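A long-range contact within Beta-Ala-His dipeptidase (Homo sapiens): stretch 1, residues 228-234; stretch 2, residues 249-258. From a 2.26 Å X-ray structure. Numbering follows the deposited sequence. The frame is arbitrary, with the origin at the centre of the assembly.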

# COMPACT_ATOMS: atom_id res chain seq x y z
N MET A 228 0.27 13.07 15.00
CA MET A 228 0.68 14.41 14.71
C MET A 228 0.88 15.09 16.04
O MET A 228 0.03 15.00 16.92
CB MET A 228 -0.42 15.11 13.92
CG MET A 228 -0.64 14.46 12.54
SD MET A 228 -1.62 15.57 11.51
CE MET A 228 -1.66 14.60 10.03
N VAL A 229 2.02 15.75 16.21
CA VAL A 229 2.33 16.46 17.45
C VAL A 229 2.56 17.92 17.14
O VAL A 229 3.63 18.29 16.64
CB VAL A 229 3.59 15.88 18.16
CG1 VAL A 229 3.86 16.58 19.52
CG2 VAL A 229 3.49 14.38 18.33
N GLU A 230 1.57 18.76 17.45
CA GLU A 230 1.66 20.19 17.25
C GLU A 230 2.23 20.90 18.48
O GLU A 230 1.76 20.72 19.60
CB GLU A 230 0.30 20.76 16.84
CG GLU A 230 0.34 22.23 16.38
CD GLU A 230 -1.06 22.86 16.27
OE1 GLU A 230 -1.75 23.02 17.29
OE2 GLU A 230 -1.48 23.19 15.14
N VAL A 231 3.28 21.69 18.26
CA VAL A 231 3.74 22.62 19.28
C VAL A 231 3.58 24.05 18.74
O VAL A 231 4.11 24.39 17.69
CB VAL A 231 5.22 22.34 19.76
CG1 VAL A 231 5.54 23.23 20.94
CG2 VAL A 231 5.43 20.88 20.14
N LYS A 232 2.85 24.88 19.48
CA LYS A 232 2.49 26.22 19.01
C LYS A 232 2.83 27.30 20.02
O LYS A 232 2.45 27.21 21.18
CB LYS A 232 1.00 26.28 18.67
CG LYS A 232 0.55 27.67 18.29
CD LYS A 232 -0.91 27.79 17.95
CE LYS A 232 -1.36 29.26 18.14
NZ LYS A 232 -2.51 29.61 17.26
N CYS A 233 3.57 28.30 19.55
CA CYS A 233 3.82 29.55 20.28
C CYS A 233 2.78 30.60 19.83
O CYS A 233 1.78 30.84 20.51
CB CYS A 233 5.26 30.04 20.01
SG CYS A 233 5.83 31.54 20.94
N ARG A 234 3.00 31.18 18.67
CA ARG A 234 2.00 31.99 18.01
C ARG A 234 2.10 31.51 16.60
O ARG A 234 2.96 30.69 16.29
CB ARG A 234 2.34 33.47 18.09
CG ARG A 234 3.73 33.79 17.57
CD ARG A 234 4.01 35.28 17.52
NE ARG A 234 5.01 35.55 16.50
CZ ARG A 234 5.70 36.67 16.39
NH1 ARG A 234 5.50 37.66 17.25
NH2 ARG A 234 6.60 36.79 15.41
N GLU A 249 11.26 27.87 22.11
CA GLU A 249 11.06 27.69 20.68
C GLU A 249 10.31 26.40 20.37
O GLU A 249 10.74 25.32 20.79
CB GLU A 249 12.41 27.73 19.96
CG GLU A 249 13.17 29.02 20.18
CD GLU A 249 14.40 29.14 19.28
OE1 GLU A 249 15.17 30.10 19.46
OE2 GLU A 249 14.60 28.27 18.39
N PRO A 250 9.17 26.51 19.65
CA PRO A 250 8.41 25.34 19.21
C PRO A 250 9.30 24.20 18.66
O PRO A 250 9.08 23.05 19.04
CB PRO A 250 7.48 25.92 18.12
CG PRO A 250 7.18 27.28 18.67
CD PRO A 250 8.52 27.76 19.20
N MET A 251 10.28 24.53 17.81
CA MET A 251 11.20 23.49 17.26
C MET A 251 12.02 22.78 18.35
O MET A 251 12.25 21.57 18.25
CB MET A 251 12.14 24.06 16.22
CG MET A 251 11.55 24.16 14.84
SD MET A 251 11.11 22.59 14.07
CE MET A 251 12.71 21.94 13.52
N ALA A 252 12.47 23.52 19.36
CA ALA A 252 13.24 22.91 20.44
C ALA A 252 12.38 21.90 21.24
O ALA A 252 12.85 20.82 21.55
CB ALA A 252 13.84 24.00 21.37
N ASP A 253 11.13 22.27 21.55
CA ASP A 253 10.15 21.39 22.19
C ASP A 253 9.83 20.15 21.32
O ASP A 253 9.87 19.02 21.79
CB ASP A 253 8.85 22.17 22.51
CG ASP A 253 9.00 23.20 23.64
OD1 ASP A 253 9.96 23.10 24.44
OD2 ASP A 253 8.14 24.13 23.73
N LEU A 254 9.53 20.37 20.04
CA LEU A 254 9.18 19.27 19.14
C LEU A 254 10.30 18.27 18.97
O LEU A 254 10.07 17.06 19.05
CB LEU A 254 8.66 19.79 17.78
CG LEU A 254 8.25 18.76 16.72
CD1 LEU A 254 7.11 17.84 17.25
CD2 LEU A 254 7.86 19.40 15.39
N VAL A 255 11.52 18.77 18.77
CA VAL A 255 12.68 17.91 18.64
C VAL A 255 12.94 17.06 19.90
O VAL A 255 13.35 15.89 19.81
CB VAL A 255 13.95 18.74 18.22
CG1 VAL A 255 15.21 17.95 18.43
CG2 VAL A 255 13.82 19.20 16.76
N ALA A 256 12.69 17.63 21.07
CA ALA A 256 12.78 16.89 22.31
C ALA A 256 11.65 15.85 22.42
O ALA A 256 11.87 14.74 22.89
CB ALA A 256 12.77 17.83 23.51
N LEU A 257 10.44 16.21 22.00
CA LEU A 257 9.32 15.25 21.94
C LEU A 257 9.59 14.09 21.00
O LEU A 257 9.44 12.95 21.38
CB LEU A 257 8.02 15.96 21.53
CG LEU A 257 7.48 16.89 22.63
CD1 LEU A 257 6.45 17.82 22.05
CD2 LEU A 257 6.93 16.07 23.80
N LEU A 258 9.98 14.40 19.78
CA LEU A 258 10.33 13.38 18.79
C LEU A 258 11.52 12.51 19.20
O LEU A 258 11.55 11.31 18.92
CB LEU A 258 10.61 14.04 17.43
CG LEU A 258 9.46 14.79 16.75
CD1 LEU A 258 9.94 15.43 15.42
CD2 LEU A 258 8.23 13.89 16.53

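A buried acid sits in the middle of this otherwise apolar contact: D253 points toward the strand and places its CB 3.8 Å from V231 CG1, while both of its carboxylate oxygens are hydrogen-bonded elsewhere in the structure. Around it the contact is van der Waals packing, mostly of apolar side chains, with two strand carbonyls against carbons of the helix. No hydrogen bond links the two stretches, and 335 Å² is buried between them.

The strand, 228-232, and the helix, 250-258, run nearly antiparallel, at 153° between their N-to-C directions, and their axes come within 8.0 Å. The backbones approach most tightly near the start of the helix, where V231 CA lies 5.4 Å from P250 CA. Proline suits this position, because the first turn of a helix does not need its backbone NH as a donor. Behind it, the helix carries its own ladder, from D253 N to E249 O at 3.2 Å through to L258 N to L254 O at 2.8 Å.

The strand follows a simple alternating rule. V229 and V231 point toward the helix, as does C233 just past the strand's end, whereas E230 and K232 point away and remain partly exposed. On the helix, P250, D253 and L257 point toward the strand, a spacing of three and four residues that keeps them on one face. L254 leaves its backbone sideways, but its end comes nearer and joins the same surface.

V231 is the center of the packing and has the largest area covered, 92 Å². Its CG1 is the nearer methyl to D253 CB and also lies 4.4 Å from P250 CB; V231 CG2 is the nearer to L257 CD1 and L254 CB, at 3.7 and 4.1 Å. V231 thus touches residues spread over nearly two turns of the helix. Its carbonyl also lies close, with V231 O 3.7 Å from P250 CB, a van der Waals approach to the ring.

One step back along the facing side of the strand, V229 meets the later part of this face. V229 CG1 packs 3.8 Å from L257 CD1, so that one leucine methyl touches both valines, and V229 O comes within 3.6 Å of L254 CD1. At the other end, C233 CB rests 3.6 Å from P250 CG, extending the apolar contact beyond the strand.

The lesson is one of economy: alternate residues on the strand, one face of the helix, and a buried acid whose charged end is satisfied by other partners.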